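Local coordinates for melanin biosynthesis protein TyrA, putative (Shewanella oneidensis, PDB 2IIZ) that binds heme b and probably acts as a peroxidase of the dye-decolorizing (DyP) type, at residues 143-146 with 150-153; 152-157 with 210-215; 190-195 with 288-293. All blocks are in the same frame, centred on the assembly; numbering follows the deposited sequence.

Interaction 1: 143-146 with 150-153; sequences DSRD and FVDG. With HEM (protoporphyrin IX containing Fe), chain C.
Arg145 and Val151 face each other as a non-hydrogen-bonded antiparallel pair, a single bridge with CA atoms 4.0 Å apart, flanked by bonds from Asp152 N to Ser144 O (3.0 Å) and from Asp146 N to Phe150 O (2.9 Å). Across the bridge, the methyl Val151 CG2 sits over the centre of one guanidinium face, 3.6 Å from Arg145 CZ. A bend at chi3 (84°) folds the arginine back over the valine. Asp143 OD1 lies at the guanidinium edge, in its plane, and the salt bridge runs from Arg145 NH1 to Asp143 OD2 (3.1 Å); both NH1 hydrogen bonds are weak, while NE bonds to Gly149 O and NH2 weakly to Gln210 O. A leucine in its place would probably leave Asp143 without its counter-charge and Gly149 O without this donor, loosening the turn. Asp146 and Asp152 both approach the heme. Asp146, with CG anti to the backbone N (chi1 174°), puts OD1 3.4 Å from the heme methyl CMB, and His188 and Thr148 hold its two oxygens. Asp152 OD1 lies 3.4 Å from heme C4A and is salt-bridged to Arg243. Beyond it Gly153 N donates to heme propionate O1A (3.0 Å); at its backbone angles a CB would collide with the preceding carbonyl oxygen. Residues 150-153 continue from Gly149 as the GxxDG signature of DyP-type peroxidases. Two main-chain bonds and the guanidinium over Val151 shape the loop, while the carboxylates of Asp146 and Asp152, each with partners beyond the two segments, are presented to the porphyrin.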
loop_
_atom_site.group_PDB
_atom_site.type_symbol
_atom_site.label_atom_id
_atom_site.label_comp_id
_atom_site.label_asym_id
_atom_site.label_seq_id
_atom_site.Cartn_x
_atom_site.Cartn_y
_atom_site.Cartn_z
ATOM N N ASP A 143 0.280 3.627 -17.693
ATOM C CA ASP A 143 1.525 3.446 -18.463
ATOM C C ASP A 143 2.593 4.420 -17.999
ATOM O O ASP A 143 2.953 5.366 -18.707
ATOM C CB ASP A 143 1.310 3.563 -19.996
ATOM C CG ASP A 143 0.312 4.646 -20.399
ATOM O OD1 ASP A 143 -0.545 5.035 -19.566
ATOM O OD2 ASP A 143 0.389 5.098 -21.570
ATOM N N SER A 144 3.091 4.174 -16.789
ATOM C CA SER A 144 4.080 5.044 -16.151
ATOM C C SER A 144 3.676 6.521 -16.106
ATOM O O SER A 144 4.446 7.410 -16.501
ATOM C CB SER A 144 5.432 4.882 -16.823
ATOM O OG SER A 144 5.751 3.506 -16.897
ATOM N N ARG A 145 2.468 6.776 -15.610
ATOM C CA ARG A 145 1.991 8.141 -15.449
ATOM C C ARG A 145 2.046 8.584 -13.957
ATOM O O ARG A 145 1.959 7.775 -13.010
ATOM C CB ARG A 145 0.595 8.305 -16.096
ATOM C CG ARG A 145 0.453 7.515 -17.429
ATOM C CD ARG A 145 -0.880 7.685 -18.168
ATOM N NE ARG A 145 -0.833 8.889 -18.983
ATOM C CZ ARG A 145 -0.773 8.967 -20.314
ATOM N NH1 ARG A 145 -0.749 7.914 -21.100
ATOM N NH2 ARG A 145 -0.730 10.163 -20.863
ATOM N N ASP A 146 2.214 9.887 -13.772
ATOM C CA ASP A 146 2.053 10.533 -12.482
ATOM C C ASP A 146 0.563 10.625 -12.301
ATOM O O ASP A 146 -0.182 10.502 -13.280
ATOM C CB ASP A 146 2.694 11.929 -12.520
ATOM C CG ASP A 146 2.444 12.742 -11.252
ATOM O OD1 ASP A 146 3.174 12.557 -10.259
ATOM O OD2 ASP A 146 1.513 13.578 -11.265
ATOM N N PHE A 150 -0.259 12.564 -16.647
ATOM C CA PHE A 150 0.844 12.760 -17.608
ATOM C C PHE A 150 1.962 11.753 -17.391
ATOM O O PHE A 150 2.277 11.423 -16.245
ATOM C CB PHE A 150 1.449 14.161 -17.439
ATOM C CG PHE A 150 0.586 15.259 -17.996
ATOM C CD1 PHE A 150 -0.557 15.667 -17.318
ATOM C CD2 PHE A 150 0.916 15.885 -19.200
ATOM C CE1 PHE A 150 -1.357 16.666 -17.823
ATOM C CE2 PHE A 150 0.106 16.895 -19.711
ATOM C CZ PHE A 150 -1.021 17.287 -19.024
ATOM N N VAL A 151 2.564 11.275 -18.480
ATOM C CA VAL A 151 3.619 10.270 -18.429
ATOM C C VAL A 151 4.857 10.866 -17.801
ATOM O O VAL A 151 5.327 11.892 -18.253
ATOM C CB VAL A 151 3.980 9.745 -19.857
ATOM C CG1 VAL A 151 5.190 8.785 -19.846
ATOM C CG2 VAL A 151 2.787 9.046 -20.507
ATOM N N ASP A 152 5.382 10.224 -16.758
ATOM C CA ASP A 152 6.606 10.679 -16.078
ATOM C C ASP A 152 7.720 9.700 -16.427
ATOM O O ASP A 152 7.520 8.478 -16.289
ATOM C CB ASP A 152 6.391 10.699 -14.561
ATOM C CG ASP A 152 7.552 11.358 -13.786
ATOM O OD1 ASP A 152 8.210 12.299 -14.294
ATOM O OD2 ASP A 152 7.802 10.923 -12.645
ATOM N N GLY A 153 8.870 10.226 -16.879
ATOM C CA GLY A 153 10.078 9.413 -17.170
ATOM C C GLY A 153 10.740 9.618 -18.539
ATOM O O GLY A 153 11.901 9.244 -18.768
HETATM C CHA HEM C . 10.136 16.096 -16.649
HETATM C CHB HEM C . 6.472 15.483 -13.582
HETATM C CHC HEM C . 9.116 17.180 -9.975
HETATM C CHD HEM C . 12.940 17.280 -12.869
HETATM C C1A HEM C . 8.897 15.813 -16.137
HETATM C C2A HEM C . 7.756 15.366 -16.907
HETATM C C3A HEM C . 6.744 15.200 -16.035
HETATM C C4A HEM C . 7.224 15.529 -14.719
HETATM C CMA HEM C . 5.308 14.743 -16.338
HETATM C CAA HEM C . 7.741 15.135 -18.438
HETATM C CBA HEM C . 8.112 13.684 -18.805
HETATM C CGA HEM C . 9.604 13.459 -18.708
HETATM O O1A HEM C . 10.071 12.777 -17.748
HETATM O O2A HEM C . 10.352 13.957 -19.595
HETATM C C1B HEM C . 6.872 15.905 -12.353
HETATM C C2B HEM C . 6.031 15.929 -11.176
HETATM C C3B HEM C . 6.772 16.404 -10.168
HETATM C C4B HEM C . 8.087 16.682 -10.693
HETATM C CMB HEM C . 4.554 15.470 -11.177
HETATM C CAB HEM C . 6.398 16.644 -8.697
HETATM C CBB HEM C . 5.179 17.038 -8.359
HETATM C C1C HEM C . 10.370 17.373 -10.464
HETATM C C2C HEM C . 11.458 17.922 -9.700
HETATM C C3C HEM C . 12.529 17.955 -10.498
HETATM C C4C HEM C . 12.127 17.417 -11.783
HETATM C CMC HEM C . 11.312 18.367 -8.236
HETATM C CAC HEM C . 13.953 18.454 -10.182
HETATM C CBC HEM C . 14.333 18.975 -9.007
HETATM C C1D HEM C . 12.554 16.951 -14.139
HETATM C C2D HEM C . 13.457 16.817 -15.252
HETATM C C3D HEM C . 12.582 16.448 -16.434
HETATM C C4D HEM C . 11.243 16.398 -15.908
HETATM C CMD HEM C . 14.987 17.020 -15.233
HETATM C CAD HEM C . 13.005 16.186 -17.889
HETATM C CBD HEM C . 12.804 17.476 -18.667
HETATM C CGD HEM C . 13.459 17.435 -20.028
HETATM O O1D HEM C . 12.710 17.312 -21.046
HETATM O O2D HEM C . 14.713 17.527 -20.082
HETATM N NA HEM C . 8.546 15.905 -14.802
HETATM N NB HEM C . 8.128 16.370 -12.028
HETATM N NC HEM C . 10.796 17.065 -11.735
HETATM N ND HEM C . 11.263 16.697 -14.558
HETATM FE FE HEM C . 9.602 16.695 -13.321
#

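Interaction 2: 152-157 with 210-215; sequences DGTENP and QDNIEY. With HEM (protoporphyrin IX containing Fe), chain C.
Asn212 and Thr154 approach from opposite directions and meet through one bond, Asn212 ND2 to Thr154 OG1, 2.9 Å long with an N-H...O angle of 149°. The hydroxyl oxygen lies almost in the amide plane, 6° out of it, and here it acts as acceptor. With chi1 at -59°, Thr154 sets OG1 beside its own backbone N and turns it to the amide, leaving CG2 4.0 Å from Asn212 ND2. The other end of the amide is taken too: Asn212 OD1 receives a bond from Arg207 NE, which fixes the rotation of the group. Glu155 OE2 and Glu214 OE1 make the looser second approach, 4.4 Å apart. These like charges would be expected to repel weakly, and Glu214 is partly compensated by its salt bridge to Lys220. Glu155, bent at chi2, lays its aliphatic part along the heme propionates, CB 3.4 Å from heme O2A and CG 3.4 Å from heme O1D. Under these side chains runs a type I beta turn from Gly153 to Asn156, closed by Asn156 N to Gly153 O at 3.0 Å. From within it Glu155 N donates to heme O2A (3.1 Å), gripping the propionate by main-chain N-H. A turn that starts on the last glycine of the GxxDG sequence and meets a heme propionate through backbone amides belongs to the heme pocket of DyP-type peroxidases.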
loop_
_atom_site.group_PDB
_atom_site.type_symbol
_atom_site.label_atom_id
_atom_site.label_comp_id
_atom_site.label_asym_id
_atom_site.label_seq_id
_atom_site.Cartn_x
_atom_site.Cartn_y
_atom_site.Cartn_z
ATOM N N ASP A 152 5.382 10.224 -16.758
ATOM C CA ASP A 152 6.606 10.679 -16.078
ATOM C C ASP A 152 7.720 9.700 -16.427
ATOM O O ASP A 152 7.520 8.478 -16.289
ATOM C CB ASP A 152 6.391 10.699 -14.561
ATOM C CG ASP A 152 7.552 11.358 -13.786
ATOM O OD1 ASP A 152 8.210 12.299 -14.294
ATOM O OD2 ASP A 152 7.802 10.923 -12.645
ATOM N N GLY A 153 8.870 10.226 -16.879
ATOM C CA GLY A 153 10.078 9.413 -17.170
ATOM C C GLY A 153 10.740 9.618 -18.539
ATOM O O GLY A 153 11.901 9.244 -18.768
ATOM N N THR A 154 9.990 10.214 -19.457
ATOM C CA THR A 154 10.291 10.153 -20.872
ATOM C C THR A 154 11.724 10.580 -21.233
ATOM O O THR A 154 12.394 9.888 -21.989
ATOM C CB THR A 154 9.263 10.995 -21.626
ATOM O OG1 THR A 154 7.956 10.465 -21.358
ATOM C CG2 THR A 154 9.542 10.996 -23.129
ATOM N N GLU A 155 12.185 11.711 -20.694
ATOM C CA GLU A 155 13.498 12.269 -21.066
ATOM C C GLU A 155 14.622 11.886 -20.101
ATOM O O GLU A 155 15.699 12.490 -20.123
ATOM C CB GLU A 155 13.406 13.786 -21.184
ATOM C CG GLU A 155 12.638 14.248 -22.420
ATOM C CD GLU A 155 13.384 13.961 -23.717
ATOM O OE1 GLU A 155 14.532 14.442 -23.862
ATOM O OE2 GLU A 155 12.814 13.254 -24.583
ATOM N N ASN A 156 14.372 10.886 -19.259
ATOM C CA ASN A 156 15.438 10.279 -18.462
ATOM C C ASN A 156 16.555 9.734 -19.344
ATOM O O ASN A 156 16.307 9.315 -20.465
ATOM C CB ASN A 156 14.905 9.117 -17.602
ATOM C CG ASN A 156 14.795 9.457 -16.110
ATOM O OD1 ASN A 156 15.132 10.552 -15.653
ATOM N ND2 ASN A 156 14.325 8.482 -15.340
ATOM N N PRO A 157 17.793 9.743 -18.830
ATOM C CA PRO A 157 18.886 9.046 -19.497
ATOM C C PRO A 157 18.513 7.597 -19.788
ATOM O O PRO A 157 17.718 6.989 -19.048
ATOM C CB PRO A 157 20.021 9.101 -18.467
ATOM C CG PRO A 157 19.730 10.295 -17.633
ATOM C CD PRO A 157 18.237 10.418 -17.593
ATOM N N GLN A 210 -2.314 12.834 -23.360
ATOM C CA GLN A 210 -2.489 11.453 -23.789
ATOM C C GLN A 210 -1.323 10.927 -24.618
ATOM O O GLN A 210 -0.686 9.960 -24.250
ATOM C CB GLN A 210 -3.792 11.295 -24.575
ATOM C CG GLN A 210 -4.237 9.840 -24.721
ATOM C CD GLN A 210 -4.408 9.119 -23.369
ATOM O OE1 GLN A 210 -4.054 7.955 -23.233
ATOM N NE2 GLN A 210 -4.951 9.822 -22.375
ATOM N N ASP A 211 -1.050 11.575 -25.743
ATOM C CA ASP A 211 0.005 11.129 -26.649
ATOM C C ASP A 211 1.404 11.489 -26.150
ATOM O O ASP A 211 2.387 10.949 -26.656
ATOM C CB ASP A 211 -0.217 11.709 -28.053
ATOM C CG ASP A 211 -1.506 11.213 -28.701
ATOM O OD1 ASP A 211 -1.996 10.121 -28.333
ATOM O OD2 ASP A 211 -2.029 11.926 -29.586
ATOM N N ASN A 212 1.489 12.393 -25.171
ATOM C CA ASN A 212 2.758 12.773 -24.546
ATOM C C ASN A 212 3.758 13.350 -25.533
ATOM O O ASN A 212 4.896 12.911 -25.594
ATOM C CB ASN A 212 3.384 11.578 -23.834
ATOM C CG ASN A 212 4.607 11.959 -23.018
ATOM O OD1 ASN A 212 4.736 13.114 -22.529
ATOM N ND2 ASN A 212 5.524 10.991 -22.860
ATOM N N ILE A 213 3.318 14.336 -26.302
ATOM C CA ILE A 213 4.128 14.923 -27.366
ATOM C C ILE A 213 4.742 16.227 -26.862
ATOM O O ILE A 213 4.033 17.145 -26.446
ATOM C CB ILE A 213 3.267 15.177 -28.621
ATOM C CG1 ILE A 213 2.704 13.856 -29.142
ATOM C CG2 ILE A 213 4.077 15.845 -29.727
ATOM C CD1 ILE A 213 1.396 14.012 -29.878
ATOM N N GLU A 214 6.069 16.298 -26.898
ATOM C CA GLU A 214 6.777 17.461 -26.396
ATOM C C GLU A 214 6.394 18.654 -27.239
ATOM O O GLU A 214 6.391 18.550 -28.460
ATOM C CB GLU A 214 8.295 17.224 -26.445
ATOM C CG GLU A 214 9.136 18.358 -25.842
ATOM C CD GLU A 214 10.619 18.010 -25.640
ATOM O OE1 GLU A 214 11.100 16.974 -26.151
ATOM O OE2 GLU A 214 11.307 18.796 -24.956
ATOM N N TYR A 215 6.063 19.777 -26.602
ATOM C CA TYR A 215 5.814 21.035 -27.336
ATOM C C TYR A 215 7.040 21.453 -28.130
ATOM O O TYR A 215 8.166 21.128 -27.770
ATOM C CB TYR A 215 5.502 22.194 -26.382
ATOM C CG TYR A 215 4.106 22.267 -25.791
ATOM C CD1 TYR A 215 3.265 21.160 -25.739
ATOM C CD2 TYR A 215 3.636 23.474 -25.269
ATOM C CE1 TYR A 215 1.984 21.266 -25.179
ATOM C CE2 TYR A 215 2.371 23.582 -24.711
ATOM C CZ TYR A 215 1.553 22.483 -24.667
ATOM O OH TYR A 215 0.304 22.607 -24.112
HETATM C CHA HEM C . 10.136 16.096 -16.649
HETATM C CHB HEM C . 6.472 15.483 -13.582
HETATM C CHC HEM C . 9.116 17.180 -9.975
HETATM C CHD HEM C . 12.940 17.280 -12.869
HETATM C C1A HEM C . 8.897 15.813 -16.137
HETATM C C2A HEM C . 7.756 15.366 -16.907
HETATM C C3A HEM C . 6.744 15.200 -16.035
HETATM C C4A HEM C . 7.224 15.529 -14.719
HETATM C CMA HEM C . 5.308 14.743 -16.338
HETATM C CAA HEM C . 7.741 15.135 -18.438
HETATM C CBA HEM C . 8.112 13.684 -18.805
HETATM C CGA HEM C . 9.604 13.459 -18.708
HETATM O O1A HEM C . 10.071 12.777 -17.748
HETATM O O2A HEM C . 10.352 13.957 -19.595
HETATM C C1B HEM C . 6.872 15.905 -12.353
HETATM C C2B HEM C . 6.031 15.929 -11.176
HETATM C C3B HEM C . 6.772 16.404 -10.168
HETATM C C4B HEM C . 8.087 16.682 -10.693
HETATM C CMB HEM C . 4.554 15.470 -11.177
HETATM C CAB HEM C . 6.398 16.644 -8.697
HETATM C CBB HEM C . 5.179 17.038 -8.359
HETATM C C1C HEM C . 10.370 17.373 -10.464
HETATM C C2C HEM C . 11.458 17.922 -9.700
HETATM C C3C HEM C . 12.529 17.955 -10.498
HETATM C C4C HEM C . 12.127 17.417 -11.783
HETATM C CMC HEM C . 11.312 18.367 -8.236
HETATM C CAC HEM C . 13.953 18.454 -10.182
HETATM C CBC HEM C . 14.333 18.975 -9.007
HETATM C C1D HEM C . 12.554 16.951 -14.139
HETATM C C2D HEM C . 13.457 16.817 -15.252
HETATM C C3D HEM C . 12.582 16.448 -16.434
HETATM C C4D HEM C . 11.243 16.398 -15.908
HETATM C CMD HEM C . 14.987 17.020 -15.233
HETATM C CAD HEM C . 13.005 16.186 -17.889
HETATM C CBD HEM C . 12.804 17.476 -18.667
HETATM C CGD HEM C . 13.459 17.435 -20.028
HETATM O O1D HEM C . 12.710 17.312 -21.046
HETATM O O2D HEM C . 14.713 17.527 -20.082
HETATM N NA HEM C . 8.546 15.905 -14.802
HETATM N NB HEM C . 8.128 16.370 -12.028
HETATM N NC HEM C . 10.796 17.065 -11.735
HETATM N ND HEM C . 11.263 16.697 -14.558
HETATM FE FE HEM C . 9.602 16.695 -13.321
#

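Interaction 3: 190-195 with 288-293; sequences LSKWHR and MHFTSA
Trp193 and Phe290 form the aromatic part of the contact, a T-shaped pair in which the indole edge points at the phenyl face. The six-membered ring centroids are 5.2 Å apart and the planes stand at 84°. Trp193 CE3 does the touching, 3.6 Å from Phe290 CG and displaced toward the rim of that ring. With CG anti to the backbone N (chi1 177°), the indole leaves the helix so that its benzene edge reaches the phenylalanine, while NE1 bonds to Thr148 O. Apolar packing continues on the other side of the ring plane, where the extended Lys192 chain crosses at about a right angle, its CD 3.9 Å from Phe290 CD1. The ring is thus held between neighbouring helix side chains. The polar part is one bond, Lys192 NZ to His289 O at 3.1 Å, made in the carbonyl plane; the ammonium is too far from the phenyl ring for more than a weak cation-pi attraction. Helix 190-193 follows strand 179-188, and Phe290 leads into strand 291-301, the antiparallel neighbour of strand 179-188. The contact therefore closes the end of a strand pair within the antiparallel sheet of the alpha+beta, ferredoxin-like fold of DyP-type peroxidases.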
loop_
_atom_site.group_PDB
_atom_site.type_symbol
_atom_site.label_atom_id
_atom_site.label_comp_id
_atom_site.label_asym_id
_atom_site.label_seq_id
_atom_site.Cartn_x
_atom_site.Cartn_y
_atom_site.Cartn_z
ATOM N N LEU A 190 -5.111 17.021 -6.038
ATOM C CA LEU A 190 -5.698 16.440 -7.241
ATOM C C LEU A 190 -7.048 17.054 -7.609
ATOM O O LEU A 190 -7.388 17.145 -8.800
ATOM C CB LEU A 190 -5.836 14.926 -7.086
ATOM C CG LEU A 190 -4.514 14.164 -7.065
ATOM C CD1 LEU A 190 -4.788 12.705 -6.799
ATOM C CD2 LEU A 190 -3.729 14.303 -8.360
ATOM N N SER A 191 -7.816 17.477 -6.604
ATOM C CA SER A 191 -9.120 18.082 -6.885
ATOM C C SER A 191 -8.931 19.386 -7.652
ATOM O O SER A 191 -9.642 19.641 -8.624
ATOM C CB SER A 191 -9.936 18.325 -5.604
ATOM O OG SER A 191 -9.197 19.106 -4.681
ATOM N N LYS A 192 -7.970 20.193 -7.203
ATOM C CA LYS A 192 -7.612 21.457 -7.864
ATOM C C LYS A 192 -7.086 21.217 -9.284
ATOM O O LYS A 192 -7.473 21.907 -10.221
ATOM C CB LYS A 192 -6.551 22.198 -7.034
ATOM C CG LYS A 192 -6.253 23.610 -7.510
ATOM C CD LYS A 192 -5.040 24.216 -6.809
ATOM C CE LYS A 192 -4.754 25.608 -7.352
ATOM N NZ LYS A 192 -3.930 26.434 -6.423
ATOM N N TRP A 193 -6.202 20.231 -9.430
ATOM C CA TRP A 193 -5.587 19.919 -10.721
ATOM C C TRP A 193 -6.630 19.509 -11.750
ATOM O O TRP A 193 -6.632 19.997 -12.888
ATOM C CB TRP A 193 -4.585 18.769 -10.560
ATOM C CG TRP A 193 -3.949 18.313 -11.852
ATOM C CD1 TRP A 193 -4.252 17.182 -12.562
ATOM C CD2 TRP A 193 -2.911 18.974 -12.579
ATOM N NE1 TRP A 193 -3.465 17.103 -13.677
ATOM C CE2 TRP A 193 -2.634 18.195 -13.710
ATOM C CE3 TRP A 193 -2.183 20.143 -12.380
ATOM C CZ2 TRP A 193 -1.671 18.554 -14.632
ATOM C CZ3 TRP A 193 -1.219 20.496 -13.307
ATOM C CH2 TRP A 193 -0.975 19.706 -14.413
ATOM N N HIS A 194 -7.518 18.604 -11.332
ATOM C CA HIS A 194 -8.464 18.001 -12.249
ATOM C C HIS A 194 -9.602 18.937 -12.622
ATOM O O HIS A 194 -10.438 18.548 -13.430
ATOM C CB HIS A 194 -9.005 16.655 -11.705
ATOM C CG HIS A 194 -7.988 15.544 -11.703
ATOM N ND1 HIS A 194 -7.018 15.413 -12.677
ATOM C CD2 HIS A 194 -7.792 14.515 -10.844
ATOM C CE1 HIS A 194 -6.265 14.360 -12.418
ATOM N NE2 HIS A 194 -6.713 13.796 -11.309
ATOM N N ARG A 195 -9.656 20.150 -12.057
ATOM C CA ARG A 195 -10.621 21.152 -12.520
ATOM C C ARG A 195 -10.065 22.004 -13.676
ATOM O O ARG A 195 -10.792 22.791 -14.287
ATOM C CB ARG A 195 -11.096 22.042 -11.363
ATOM C CG ARG A 195 -11.604 21.221 -10.193
ATOM C CD ARG A 195 -12.677 21.888 -9.368
ATOM N NE ARG A 195 -13.858 22.210 -10.156
ATOM C CZ ARG A 195 -14.984 22.701 -9.646
ATOM N NH1 ARG A 195 -15.099 22.928 -8.339
ATOM N NH2 ARG A 195 -16.002 22.966 -10.448
HETATM N N MSE A 288 3.971 23.853 -9.543
HETATM C CA MSE A 288 4.080 24.018 -8.105
HETATM C C MSE A 288 2.817 24.630 -7.485
HETATM O O MSE A 288 2.654 24.615 -6.253
HETATM C CB MSE A 288 5.305 24.864 -7.753
HETATM C CG MSE A 288 6.626 24.218 -8.129
HETATM SE SE MSE A 288 8.142 25.015 -7.195
HETATM C CE MSE A 288 7.750 24.463 -5.344
ATOM N N HIS A 289 1.914 25.157 -8.313
ATOM C CA HIS A 289 0.627 25.653 -7.781
ATOM C C HIS A 289 -0.304 24.503 -7.450
ATOM O O HIS A 289 -1.413 24.737 -6.979
ATOM C CB HIS A 289 -0.101 26.541 -8.783
ATOM C CG HIS A 289 0.691 27.710 -9.260
ATOM N ND1 HIS A 289 0.398 28.361 -10.434
ATOM C CD2 HIS A 289 1.760 28.353 -8.727
ATOM C CE1 HIS A 289 1.252 29.360 -10.605
ATOM N NE2 HIS A 289 2.089 29.376 -9.584
ATOM N N PHE A 290 0.128 23.267 -7.699
ATOM C CA PHE A 290 -0.800 22.115 -7.661
ATOM C C PHE A 290 -0.368 20.953 -6.768
ATOM O O PHE A 290 -1.115 19.972 -6.621
ATOM C CB PHE A 290 -1.073 21.637 -9.094
ATOM C CG PHE A 290 -1.712 22.703 -9.952
ATOM C CD1 PHE A 290 -3.082 22.861 -9.960
ATOM C CD2 PHE A 290 -0.936 23.549 -10.727
ATOM C CE1 PHE A 290 -3.688 23.837 -10.727
ATOM C CE2 PHE A 290 -1.518 24.534 -11.502
ATOM C CZ PHE A 290 -2.908 24.680 -11.506
ATOM N N THR A 291 0.825 21.077 -6.182
ATOM C CA THR A 291 1.383 20.054 -5.312
ATOM C C THR A 291 2.298 20.711 -4.326
ATOM O O THR A 291 2.823 21.776 -4.611
ATOM C CB THR A 291 2.171 19.015 -6.104
ATOM O OG1 THR A 291 2.508 17.914 -5.254
ATOM C CG2 THR A 291 3.423 19.625 -6.710
ATOM N N SER A 292 2.488 20.081 -3.171
ATOM C CA SER A 292 3.332 20.638 -2.113
ATOM C C SER A 292 4.375 19.637 -1.654
ATOM O O SER A 292 4.036 18.493 -1.302
ATOM C CB SER A 292 2.459 21.050 -0.930
ATOM O OG SER A 292 1.337 21.801 -1.382
ATOM N N ALA A 293 5.643 20.062 -1.657
ATOM C CA ALA A 293 6.740 19.206 -1.172
ATOM C C ALA A 293 6.756 19.193 0.367
ATOM O O ALA A 293 7.096 20.193 0.998
ATOM C CB ALA A 293 8.089 19.675 -1.717
#

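In the fold
Interactions 1 and 2 have centres about 8 Å apart and share Asp152 and Gly153, so the loop shaped by the first runs directly into the propionate-binding turn of the second. They also touch, Val151 CB lying 3.6 Å from Asn212 ND2. Interaction 3 is farther away, its centre about 16 Å from that of interaction 1, yet Phe150 CE1 packs 3.7 Å from Trp193 CZ2. Thr148 links these two as well, bonding Asp146 and Trp193, and His188 bonds both Asp146 and Thr291. Interactions 2 and 3 do not touch, their nearest atoms being about 10 Å apart. Thr291 reaches the heme; the Trp193 side chain is about 8 Å from both the heme and the axial His225 side chain.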